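PDB 4CZX: PAN2-PAN3 deadenylation complex catalytic subunit pan2 from Neurospora crassa, which probably shortens the poly(A) tails of mRNAs as catalytic subunit of the PAN deadenylation complex, this chain being its N-terminal WD40 domain. Local coordinates for residues 22-27 and 44-49; 48-53 and 64-69; 206-211 and 224-229; 220-225 and 245-250. All blocks are in the same frame, centred on the assembly; numbering follows the deposited sequence.

Contact 1 (22-27 and 44-49); sequences HPDYHA and IGTQKG
Both carboxylate oxygens of D24 are engaged: OD2 takes the hydroxyl of T46, while OD1 takes the ammonium of K48 and also the guanidinium of R66. The loop 22-27 of this WD40 beta-propeller thereby packs on the T46-G49 type I turn, which joins strands 41-45 and 50-55 of a four-stranded blade. T46 OG1 donates to D24 OD2 over a short 2.6 Å, from the anti side of the carboxylate and 17° out of its plane. The same hydroxyl accepts K48 N, closing an ST turn, and also F50 N. With OG1 lying between its own backbone N and carbonyl carbon (chi1 78°), it sits within reach of all three groups. K48 crosses D24 obliquely, and a bend at chi3 (71°) turns CE toward D24 OD1. Beyond it, K48 NZ forms a salt bridge with D24 OD1 at 2.9 Å, approaching from above the carboxylate plane. K48 NZ also makes a weak hydrogen bond to P23 O at 3.2 Å and a second salt bridge to E70. Along the aliphatic part of this lysine, K48 CD rests 3.6 Å from A27 CB. H22 ND1 accepts D24 N at 2.9 Å, in the plane of its ring, which helps fix the backbone of the D24 turn, while the ring and T46 meet tip to tip. One water joins the backbones, donating to D24 O and accepting Q47 N, and Q47 CG lies 3.3 Å from A27 O.

Contact 2 (48-53 and 64-69); sequences KGFAGS and AFRIHP
A51 and F65 form the hydrogen-bonded pair at the centre of this antiparallel beta hairpin contact, in which strands 50-55 and 60-66 are the third and fourth strands of a WD40 propeller blade; 48-53 meets 64-69 near the end of the hairpin away from its turn. Backbone bonds set the register. A51 and F65 each give N to the other's O at 2.9 Å, flanked by the non-hydrogen-bonded pairs F50-R66 and G52-A64. Beyond them, I67 N donates to G49 O. Among the polar side chains, R66 runs past F50, its guanidinium coming to the ring's edge. R66 NH1 makes a weak, bent hydrogen bond (130°) to K48 O at 2.9 Å, while NH2 forms a salt bridge with D24. That aspartate also pairs with K48, which probably eases the closeness of K48 NZ and R66 NH2, 4.3 Å apart. Aromatic contacts join the same two side chains: R66 CB makes a CH-pi contact over the F50 ring face, 4.2 Å from its centroid. The guanidinium stands nearly perpendicular to the ring, at 80°, with F50 CD2 over its face and NH2 at the ring's edge. On the other side of the sheet A51 CB packs on I67 CG2, and both side chains touch F87 of the next blade. The backbones of A64 and R66 also hydrogen-bond to the chain of another protein. At the loop end, the H68 ring lies close to G49, whose phi is positive (92°); H68 NE2, hydrogen-bonded to G73 O, lies 3.4 Å from G49 CA.

Contact 3 (206-211 and 224-229); sequences VTCGGS and PYVKVF
V226 CG1 overlaps V206, lying 3.8 Å from V206 CB, and also leans on the backbone of the facing strand, 3.4 Å from T207 O. CG1 is anti to the backbone N of V226 (chi1 170°), which turns it to these two neighbours, while V226 CG2 faces C208 SG at 4.1 Å. Next along, V206 CG1 and V228 CG2 meet across a non-hydrogen-bonded pair. T207 and K227 carry the opposite face of the sheet. Their backbones form a hydrogen-bonded antiparallel pair, each N giving to the other's O at 3.0 Å. Above it, T207 OG1 sits 3.3 Å from K227 CB, and this hydroxyl is hydrogen-bonded to H191. Strands 204-210 and 225-230 are the two middle strands of a four-stranded blade of the WD40 propeller, and neighbouring blades cover both faces. V206 and C208 pack on V249 of strand 248-251, whereas T207 and K227 touch W188 of strand 184-189. The short strand segments are antiparallel but strongly twisted, their directions 143° apart, and the strands part beyond C208. There a water takes over from direct pairing: it accepts G209 N and lies 2.9 Å from Y225 O. The end of K227 leads away from T207; its chain bends at chi2, chi3 and chi4, and NZ makes a weak hydrogen bond to A190 O.

Contact 4 (220-225 and 245-250); sequences AILDPY and LAAHVR
Y225 meets A246 through its backbone, Y225 O lying 3.5 Å from A246 CB, while its side chain points away from 245-250. One face of the tyrosine ring lies on D223 CB, which stands 3.5 Å above the plane and is offset toward the rim. Across the contact the side chains that touch are aliphatic. L222 divides its two methyls: CD1 packs on A247 CB at 3.5 Å, and CD2 rests on the backbone, 3.6 Å from A246 O. L245 answers from the other segment, its CD2 reaching L222 O at 3.6 Å and also touching P224, with CB of the proline 3.9 Å away. In the WD40 propeller this joins two blades: 220-225 is the end of the long loop between strands 204-210 and 225-230, and 245-250 leads into strand 248-251, the first of the next blade. A247 and H248 both face V262 there, a classic beta bulge. The one direct backbone bond between the segments runs from A246 N to D223 O, at 3.0 Å. D223 turns its side chain away, OD2 being hydrogen-bonded to H191. The side chain of L222 lies about 5 Å from a bound MES molecule, probably from the crystallisation liquor. The water at Y225 O also lies 2.9 Å from A246 O, beside the D223-A246 bond.

In the fold
All four contacts belong to one seven-bladed WD40 propeller. Contacts 1 and 2 come first along the chain, share K48 and G49, and lie 8 Å apart between centres on the blade of strands 32-35 to 60-66; the salt bridge of D24 with R66 ties them together. Contacts 3 and 4 follow much later, share P224, Y225 and one water, and have centres 6 Å apart, with a probable hydrogen bond from D223 N to G209 O. Contacts 2 and 3, about 31 Å apart between centres, pair strands within blades on opposite sides of the chain's centre. Contact 1 packs the preceding loop onto a turn of its blade, and contact 4 joins successive blades; together they hold strands and neighbouring blades of the N-terminal propeller.

Contact 1 (22-27 and 44-49)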
loop_
_atom_site.group_PDB
_atom_site.type_symbol
_atom_site.label_atom_id
_atom_site.label_comp_id
_atom_site.label_asym_id
_atom_site.label_seq_id
_atom_site.Cartn_x
_atom_site.Cartn_y
_atom_site.Cartn_z
ATOM N N HIS A 22 6.348 13.922 11.795
ATOM C CA HIS A 22 7.331 12.870 11.548
ATOM C C HIS A 22 6.765 11.526 12.006
ATOM O O HIS A 22 6.129 11.451 13.051
ATOM C CB HIS A 22 8.646 13.180 12.290
ATOM C CG HIS A 22 9.797 12.315 11.879
ATOM N ND1 HIS A 22 9.944 11.017 12.320
ATOM C CD2 HIS A 22 10.859 12.562 11.071
ATOM C CE1 HIS A 22 11.045 10.502 11.802
ATOM N NE2 HIS A 22 11.620 11.419 11.040
ATOM N N PRO A 23 7.013 10.454 11.243
ATOM C CA PRO A 23 6.459 9.148 11.620
ATOM C C PRO A 23 6.921 8.625 12.982
ATOM O O PRO A 23 6.257 7.740 13.532
ATOM C CB PRO A 23 6.946 8.220 10.501
ATOM C CG PRO A 23 8.078 8.956 9.835
ATOM C CD PRO A 23 7.741 10.403 9.961
ATOM N N ASP A 24 8.023 9.149 13.515
ATOM C CA ASP A 24 8.536 8.675 14.796
ATOM C C ASP A 24 8.190 9.594 15.964
ATOM O O ASP A 24 8.611 9.340 17.094
ATOM C CB ASP A 24 10.057 8.497 14.734
ATOM C CG ASP A 24 10.479 7.447 13.717
ATOM O OD1 ASP A 24 9.596 6.757 13.160
ATOM O OD2 ASP A 24 11.696 7.300 13.492
ATOM N N TYR A 25 7.425 10.649 15.710
ATOM C CA TYR A 25 7.083 11.611 16.769
ATOM C C TYR A 25 6.524 10.967 18.049
ATOM O O TYR A 25 6.920 11.308 19.176
ATOM C CB TYR A 25 6.077 12.618 16.216
ATOM C CG TYR A 25 5.646 13.679 17.193
ATOM C CD1 TYR A 25 6.521 14.680 17.585
ATOM C CD2 TYR A 25 4.346 13.692 17.711
ATOM C CE1 TYR A 25 6.134 15.661 18.468
ATOM C CE2 TYR A 25 3.949 14.674 18.601
ATOM C CZ TYR A 25 4.853 15.656 18.975
ATOM O OH TYR A 25 4.484 16.644 19.851
ATOM N N HIS A 26 5.613 10.018 17.878
ATOM C CA HIS A 26 4.926 9.301 18.958
ATOM C C HIS A 26 5.882 8.562 19.881
ATOM O O HIS A 26 5.557 8.231 21.023
ATOM C CB HIS A 26 3.948 8.281 18.363
ATOM C CG HIS A 26 4.629 7.107 17.727
ATOM N ND1 HIS A 26 5.146 7.146 16.447
ATOM C CD2 HIS A 26 4.910 5.871 18.207
ATOM C CE1 HIS A 26 5.703 5.982 16.163
ATOM N NE2 HIS A 26 5.568 5.189 17.211
ATOM N N ALA A 27 7.052 8.232 19.345
ATOM C CA ALA A 27 8.000 7.387 20.060
ATOM C C ALA A 27 8.928 8.180 20.994
ATOM O O ALA A 27 9.634 7.588 21.808
ATOM C CB ALA A 27 8.823 6.563 19.067
ATOM N N ILE A 44 20.939 14.056 14.066
ATOM C CA ILE A 44 19.988 13.806 15.165
ATOM C C ILE A 44 19.302 12.467 14.945
ATOM O O ILE A 44 18.836 12.185 13.838
ATOM C CB ILE A 44 18.921 14.927 15.257
ATOM C CG1 ILE A 44 19.591 16.301 15.350
ATOM C CG2 ILE A 44 17.917 14.672 16.402
ATOM C CD1 ILE A 44 18.621 17.454 15.355
ATOM N N GLY A 45 19.243 11.628 15.980
ATOM C CA GLY A 45 18.572 10.347 15.845
ATOM C C GLY A 45 17.223 10.301 16.554
ATOM O O GLY A 45 17.021 11.025 17.527
ATOM N N THR A 46 16.297 9.472 16.060
ATOM C CA THR A 46 14.989 9.269 16.715
ATOM C C THR A 46 14.916 7.943 17.460
ATOM O O THR A 46 15.764 7.067 17.290
ATOM C CB THR A 46 13.786 9.284 15.702
ATOM O OG1 THR A 46 13.717 8.028 15.013
ATOM C CG2 THR A 46 13.893 10.434 14.691
ATOM N N GLN A 47 13.852 7.779 18.243
ATOM C CA GLN A 47 13.666 6.595 19.065
ATOM C C GLN A 47 13.341 5.346 18.241
ATOM O O GLN A 47 13.208 4.258 18.806
ATOM C CB GLN A 47 12.550 6.844 20.101
ATOM C CG GLN A 47 12.844 7.988 21.079
ATOM C CD GLN A 47 14.039 7.690 21.953
ATOM O OE1 GLN A 47 14.339 6.526 22.218
ATOM N NE2 GLN A 47 14.748 8.743 22.396
ATOM N N LYS A 48 13.180 5.505 16.922
ATOM C CA LYS A 48 12.898 4.373 16.039
ATOM C C LYS A 48 13.948 4.266 14.932
ATOM O O LYS A 48 13.779 3.530 13.959
ATOM C CB LYS A 48 11.493 4.486 15.429
ATOM C CG LYS A 48 10.359 4.259 16.448
ATOM C CD LYS A 48 9.039 4.841 15.940
ATOM C CE LYS A 48 8.463 4.032 14.776
ATOM N NZ LYS A 48 7.556 4.835 13.883
ATOM N N GLY A 49 15.030 5.008 15.068
ATOM C CA GLY A 49 16.130 4.855 14.127
ATOM C C GLY A 49 16.148 5.757 12.904
ATOM O O GLY A 49 16.913 5.512 11.969
HETATM O O HOH W 1 11.280 9.432 18.190
#

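Contact 2 (48-53 and 64-69)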
loop_
_atom_site.group_PDB
_atom_site.type_symbol
_atom_site.label_atom_id
_atom_site.label_comp_id
_atom_site.label_asym_id
_atom_site.label_seq_id
_atom_site.Cartn_x
_atom_site.Cartn_y
_atom_site.Cartn_z
ATOM N N LYS A 48 13.180 5.505 16.922
ATOM C CA LYS A 48 12.898 4.373 16.039
ATOM C C LYS A 48 13.948 4.266 14.932
ATOM O O LYS A 48 13.779 3.530 13.959
ATOM C CB LYS A 48 11.493 4.486 15.429
ATOM C CG LYS A 48 10.359 4.259 16.448
ATOM C CD LYS A 48 9.039 4.841 15.940
ATOM C CE LYS A 48 8.463 4.032 14.776
ATOM N NZ LYS A 48 7.556 4.835 13.883
ATOM N N GLY A 49 15.030 5.008 15.068
ATOM C CA GLY A 49 16.130 4.855 14.127
ATOM C C GLY A 49 16.148 5.757 12.904
ATOM O O GLY A 49 16.913 5.512 11.969
ATOM N N PHE A 50 15.339 6.811 12.880
ATOM C CA PHE A 50 15.535 7.796 11.806
ATOM C C PHE A 50 16.767 8.652 12.104
ATOM O O PHE A 50 16.997 9.051 13.252
ATOM C CB PHE A 50 14.306 8.698 11.634
ATOM C CG PHE A 50 13.712 8.641 10.259
ATOM C CD1 PHE A 50 14.268 9.377 9.215
ATOM C CD2 PHE A 50 12.604 7.861 10.007
ATOM C CE1 PHE A 50 13.715 9.317 7.940
ATOM C CE2 PHE A 50 12.044 7.796 8.736
ATOM C CZ PHE A 50 12.595 8.527 7.701
ATOM N N ALA A 51 17.560 8.906 11.066
ATOM C CA ALA A 51 18.675 9.841 11.132
ATOM C C ALA A 51 18.321 11.070 10.321
ATOM O O ALA A 51 17.919 10.951 9.150
ATOM C CB ALA A 51 19.953 9.204 10.588
ATOM N N GLY A 52 18.431 12.242 10.934
ATOM C CA GLY A 52 18.278 13.490 10.200
ATOM C C GLY A 52 19.550 14.323 10.276
ATOM O O GLY A 52 20.155 14.415 11.339
ATOM N N SER A 53 19.957 14.917 9.152
ATOM C CA SER A 53 21.122 15.803 9.124
ATOM C C SER A 53 20.695 17.233 8.806
ATOM O O SER A 53 19.750 17.459 8.034
ATOM C CB SER A 53 22.157 15.322 8.103
ATOM O OG SER A 53 21.698 15.495 6.772
ATOM N N ALA A 64 17.744 12.835 5.312
ATOM C CA ALA A 64 17.099 12.095 6.389
ATOM C C ALA A 64 16.692 10.727 5.884
ATOM O O ALA A 64 16.160 10.599 4.772
ATOM C CB ALA A 64 15.894 12.864 6.935
ATOM N N PHE A 65 16.961 9.702 6.689
ATOM C CA PHE A 65 16.660 8.327 6.301
ATOM C C PHE A 65 16.714 7.409 7.510
ATOM O O PHE A 65 17.427 7.677 8.471
ATOM C CB PHE A 65 17.630 7.838 5.209
ATOM C CG PHE A 65 19.073 8.209 5.460
ATOM C CD1 PHE A 65 19.912 7.364 6.175
ATOM C CD2 PHE A 65 19.586 9.397 4.974
ATOM C CE1 PHE A 65 21.263 7.715 6.409
ATOM C CE2 PHE A 65 20.923 9.762 5.223
ATOM C CZ PHE A 65 21.758 8.915 5.929
ATOM N N ARG A 66 15.946 6.329 7.458
ATOM C CA ARG A 66 15.921 5.379 8.556
ATOM C C ARG A 66 17.087 4.414 8.410
ATOM O O ARG A 66 17.355 3.921 7.322
ATOM C CB ARG A 66 14.588 4.625 8.601
ATOM C CG ARG A 66 14.396 3.909 9.939
ATOM C CD ARG A 66 13.060 3.103 9.981
ATOM N NE ARG A 66 11.868 3.940 9.858
ATOM C CZ ARG A 66 11.403 4.729 10.823
ATOM N NH1 ARG A 66 12.051 4.807 11.975
ATOM N NH2 ARG A 66 10.299 5.449 10.638
ATOM N N ILE A 67 17.796 4.145 9.501
ATOM C CA ILE A 67 19.031 3.370 9.392
ATOM C C ILE A 67 18.903 1.917 9.898
ATOM O O ILE A 67 19.853 1.139 9.799
ATOM C CB ILE A 67 20.214 4.114 10.115
ATOM C CG1 ILE A 67 19.914 4.433 11.587
ATOM C CG2 ILE A 67 20.500 5.424 9.387
ATOM C CD1 ILE A 67 20.126 3.278 12.561
ATOM N N HIS A 68 17.739 1.544 10.428
ATOM C CA HIS A 68 17.478 0.138 10.762
ATOM C C HIS A 68 15.958 -0.076 10.833
ATOM O O HIS A 68 15.219 0.903 10.819
ATOM C CB HIS A 68 18.189 -0.278 12.070
ATOM C CG HIS A 68 17.734 0.454 13.299
ATOM N ND1 HIS A 68 18.473 0.455 14.465
ATOM C CD2 HIS A 68 16.621 1.180 13.558
ATOM C CE1 HIS A 68 17.845 1.168 15.380
ATOM N NE2 HIS A 68 16.711 1.608 14.862
ATOM N N PRO A 69 15.492 -1.339 10.885
ATOM C CA PRO A 69 14.039 -1.555 11.029
ATOM C C PRO A 69 13.499 -0.824 12.252
ATOM O O PRO A 69 14.165 -0.831 13.291
ATOM C CB PRO A 69 13.918 -3.069 11.196
ATOM C CG PRO A 69 15.148 -3.622 10.561
ATOM C CD PRO A 69 16.229 -2.612 10.791
#

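Contact 3 (206-211 and 224-229)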
loop_
_atom_site.group_PDB
_atom_site.type_symbol
_atom_site.label_atom_id
_atom_site.label_comp_id
_atom_site.label_asym_id
_atom_site.label_seq_id
_atom_site.Cartn_x
_atom_site.Cartn_y
_atom_site.Cartn_z
ATOM N N VAL A 206 36.421 12.606 31.188
ATOM C CA VAL A 206 35.440 13.300 32.012
ATOM C C VAL A 206 34.093 12.578 31.920
ATOM O O VAL A 206 33.690 12.113 30.851
ATOM C CB VAL A 206 35.281 14.786 31.608
ATOM C CG1 VAL A 206 36.446 15.620 32.129
ATOM C CG2 VAL A 206 35.119 14.926 30.078
ATOM N N THR A 207 33.403 12.447 33.052
ATOM C CA THR A 207 32.115 11.763 33.046
ATOM C C THR A 207 31.076 12.481 33.881
ATOM O O THR A 207 31.411 13.211 34.825
ATOM C CB THR A 207 32.200 10.306 33.576
ATOM O OG1 THR A 207 32.607 10.317 34.952
ATOM C CG2 THR A 207 33.164 9.463 32.737
ATOM N N CYS A 208 29.818 12.254 33.514
ATOM C CA CYS A 208 28.666 12.639 34.318
ATOM C C CYS A 208 27.895 11.375 34.685
ATOM O O CYS A 208 27.848 10.436 33.906
ATOM C CB CYS A 208 27.755 13.596 33.545
ATOM S SG CYS A 208 28.558 15.104 33.002
ATOM N N GLY A 209 27.287 11.337 35.864
ATOM C CA GLY A 209 26.538 10.153 36.228
ATOM C C GLY A 209 25.898 10.304 37.591
ATOM O O GLY A 209 25.751 11.428 38.084
ATOM N N GLY A 210 25.525 9.179 38.196
ATOM C CA GLY A 210 24.891 9.198 39.510
ATOM C C GLY A 210 25.003 7.899 40.286
ATOM O O GLY A 210 25.493 6.886 39.774
ATOM N N SER A 211 24.521 7.932 41.526
ATOM C CA SER A 211 24.720 6.849 42.480
ATOM C C SER A 211 23.691 5.723 42.403
ATOM O O SER A 211 23.962 4.620 42.874
ATOM C CB SER A 211 24.731 7.418 43.906
ATOM O OG SER A 211 25.824 8.301 44.084
ATOM N N PRO A 224 26.608 16.297 41.657
ATOM C CA PRO A 224 26.933 17.727 41.628
ATOM C C PRO A 224 28.376 17.975 41.201
ATOM O O PRO A 224 29.050 18.883 41.715
ATOM C CB PRO A 224 26.717 18.154 43.084
ATOM C CG PRO A 224 27.103 16.939 43.853
ATOM C CD PRO A 224 26.565 15.783 43.041
ATOM N N TYR A 225 28.858 17.155 40.277
ATOM C CA TYR A 225 30.228 17.279 39.802
ATOM C C TYR A 225 30.435 16.479 38.537
ATOM O O TYR A 225 29.655 15.584 38.210
ATOM C CB TYR A 225 31.232 16.808 40.859
ATOM C CG TYR A 225 30.882 15.477 41.487
ATOM C CD1 TYR A 225 31.083 14.284 40.802
ATOM C CD2 TYR A 225 30.357 15.414 42.774
ATOM C CE1 TYR A 225 30.753 13.060 41.374
ATOM C CE2 TYR A 225 30.027 14.193 43.358
ATOM C CZ TYR A 225 30.231 13.022 42.657
ATOM O OH TYR A 225 29.911 11.810 43.225
ATOM N N VAL A 226 31.508 16.822 37.838
ATOM C CA VAL A 226 32.030 16.012 36.752
ATOM C C VAL A 226 33.242 15.245 37.282
ATOM O O VAL A 226 34.111 15.833 37.934
ATOM C CB VAL A 226 32.432 16.881 35.548
ATOM C CG1 VAL A 226 33.204 16.055 34.521
ATOM C CG2 VAL A 226 31.208 17.513 34.923
ATOM N N LYS A 227 33.290 13.939 37.038
ATOM C CA LYS A 227 34.453 13.149 37.436
ATOM C C LYS A 227 35.563 13.278 36.395
ATOM O O LYS A 227 35.295 13.298 35.203
ATOM C CB LYS A 227 34.075 11.685 37.633
ATOM C CG LYS A 227 33.354 11.409 38.947
ATOM C CD LYS A 227 34.255 11.807 40.134
ATOM C CE LYS A 227 34.022 10.916 41.338
ATOM N NZ LYS A 227 34.894 9.707 41.286
ATOM N N VAL A 228 36.807 13.381 36.860
ATOM C CA VAL A 228 37.941 13.636 35.971
ATOM C C VAL A 228 39.067 12.630 36.183
ATOM O O VAL A 228 39.455 12.344 37.319
ATOM C CB VAL A 228 38.512 15.067 36.187
ATOM C CG1 VAL A 228 39.667 15.361 35.212
ATOM C CG2 VAL A 228 37.402 16.107 36.064
ATOM N N PHE A 229 39.607 12.121 35.082
ATOM C CA PHE A 229 40.696 11.152 35.127
ATOM C C PHE A 229 41.849 11.595 34.225
ATOM O O PHE A 229 41.621 12.025 33.096
ATOM C CB PHE A 229 40.194 9.765 34.707
ATOM C CG PHE A 229 41.196 8.664 34.925
ATOM C CD1 PHE A 229 41.237 7.986 36.133
ATOM C CD2 PHE A 229 42.082 8.298 33.918
ATOM C CE1 PHE A 229 42.149 6.972 36.346
ATOM C CE2 PHE A 229 43.005 7.285 34.129
ATOM C CZ PHE A 229 43.036 6.620 35.357
HETATM O O HOH W 2 27.489 13.924 37.183
#

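Contact 4 (220-225 and 245-250)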
loop_
_atom_site.group_PDB
_atom_site.type_symbol
_atom_site.label_atom_id
_atom_site.label_comp_id
_atom_site.label_asym_id
_atom_site.label_seq_id
_atom_site.Cartn_x
_atom_site.Cartn_y
_atom_site.Cartn_z
ATOM N N ALA A 220 16.444 8.581 39.292
ATOM C CA ALA A 220 17.896 8.646 39.126
ATOM C C ALA A 220 18.322 10.097 39.280
ATOM O O ALA A 220 17.839 10.974 38.561
ATOM C CB ALA A 220 18.332 8.091 37.761
ATOM N N ILE A 221 19.212 10.351 40.226
ATOM C CA ILE A 221 19.686 11.700 40.478
ATOM C C ILE A 221 21.131 11.867 40.009
ATOM O O ILE A 221 21.986 11.022 40.282
ATOM C CB ILE A 221 19.564 12.032 41.980
ATOM C CG1 ILE A 221 18.123 11.763 42.437
ATOM C CG2 ILE A 221 19.982 13.469 42.264
ATOM C CD1 ILE A 221 17.917 11.838 43.932
ATOM N N LEU A 222 21.395 12.950 39.283
ATOM C CA LEU A 222 22.751 13.249 38.811
ATOM C C LEU A 222 23.657 13.845 39.901
ATOM O O LEU A 222 23.183 14.514 40.826
ATOM C CB LEU A 222 22.684 14.203 37.627
ATOM C CG LEU A 222 22.125 13.556 36.363
ATOM C CD1 LEU A 222 21.635 14.628 35.401
ATOM C CD2 LEU A 222 23.209 12.694 35.719
ATOM N N ASP A 223 24.964 13.613 39.776
ATOM C CA ASP A 223 25.941 14.111 40.752
ATOM C C ASP A 223 26.273 15.594 40.558
ATOM O O ASP A 223 26.243 16.098 39.435
ATOM C CB ASP A 223 27.230 13.285 40.683
ATOM C CG ASP A 223 27.084 11.912 41.322
ATOM O OD1 ASP A 223 26.277 11.761 42.273
ATOM O OD2 ASP A 223 27.786 10.981 40.881
ATOM N N PRO A 224 26.608 16.297 41.657
ATOM C CA PRO A 224 26.933 17.727 41.628
ATOM C C PRO A 224 28.376 17.975 41.201
ATOM O O PRO A 224 29.050 18.883 41.715
ATOM C CB PRO A 224 26.717 18.154 43.084
ATOM C CG PRO A 224 27.103 16.939 43.853
ATOM C CD PRO A 224 26.565 15.783 43.041
ATOM N N TYR A 225 28.858 17.155 40.277
ATOM C CA TYR A 225 30.228 17.279 39.802
ATOM C C TYR A 225 30.435 16.479 38.537
ATOM O O TYR A 225 29.655 15.584 38.210
ATOM C CB TYR A 225 31.232 16.808 40.859
ATOM C CG TYR A 225 30.882 15.477 41.487
ATOM C CD1 TYR A 225 31.083 14.284 40.802
ATOM C CD2 TYR A 225 30.357 15.414 42.774
ATOM C CE1 TYR A 225 30.753 13.060 41.374
ATOM C CE2 TYR A 225 30.027 14.193 43.358
ATOM C CZ TYR A 225 30.231 13.022 42.657
ATOM O OH TYR A 225 29.911 11.810 43.225
ATOM N N LEU A 245 24.132 20.288 39.036
ATOM C CA LEU A 245 24.062 18.852 38.701
ATOM C C LEU A 245 24.485 18.586 37.264
ATOM O O LEU A 245 23.846 19.044 36.318
ATOM C CB LEU A 245 22.668 18.271 38.933
ATOM C CG LEU A 245 22.163 18.512 40.355
ATOM C CD1 LEU A 245 20.862 17.773 40.575
ATOM C CD2 LEU A 245 23.240 18.101 41.372
ATOM N N ALA A 246 25.546 17.806 37.108
ATOM C CA ALA A 246 26.177 17.630 35.795
ATOM C C ALA A 246 25.559 16.489 35.017
ATOM O O ALA A 246 25.658 15.334 35.423
ATOM C CB ALA A 246 27.661 17.406 35.955
ATOM N N ALA A 247 24.948 16.828 33.884
ATOM C CA ALA A 247 24.240 15.860 33.052
ATOM C C ALA A 247 25.073 15.469 31.830
ATOM O O ALA A 247 25.089 14.300 31.434
ATOM C CB ALA A 247 22.897 16.428 32.624
ATOM N N HIS A 248 25.748 16.451 31.235
ATOM C CA HIS A 248 26.566 16.204 30.047
ATOM C C HIS A 248 27.867 16.977 30.095
ATOM O O HIS A 248 27.977 18.010 30.778
ATOM C CB HIS A 248 25.797 16.565 28.771
ATOM C CG HIS A 248 24.456 15.912 28.696
ATOM N ND1 HIS A 248 24.291 14.595 28.322
ATOM C CD2 HIS A 248 23.226 16.379 29.001
ATOM C CE1 HIS A 248 23.010 14.281 28.402
ATOM N NE2 HIS A 248 22.344 15.347 28.806
ATOM N N VAL A 249 28.853 16.458 29.370
ATOM C CA VAL A 249 30.169 17.060 29.329
ATOM C C VAL A 249 30.858 16.757 27.999
ATOM O O VAL A 249 30.727 15.664 27.433
ATOM C CB VAL A 249 31.054 16.575 30.508
ATOM C CG1 VAL A 249 31.375 15.085 30.373
ATOM C CG2 VAL A 249 32.319 17.415 30.632
ATOM N N ARG A 250 31.561 17.761 27.495
ATOM C CA ARG A 250 32.423 17.597 26.334
ATOM C C ARG A 250 33.728 18.318 26.594
ATOM O O ARG A 250 33.727 19.418 27.148
ATOM C CB ARG A 250 31.778 18.155 25.064
ATOM C CG ARG A 250 30.614 17.339 24.524
ATOM C CD ARG A 250 31.088 16.006 23.971
ATOM N NE ARG A 250 29.997 15.229 23.371
ATOM C CZ ARG A 250 29.364 14.231 23.977
ATOM N NH1 ARG A 250 29.667 13.891 25.230
ATOM N NH2 ARG A 250 28.409 13.582 23.335
HETATM O O HOH W 2 27.489 13.924 37.183
#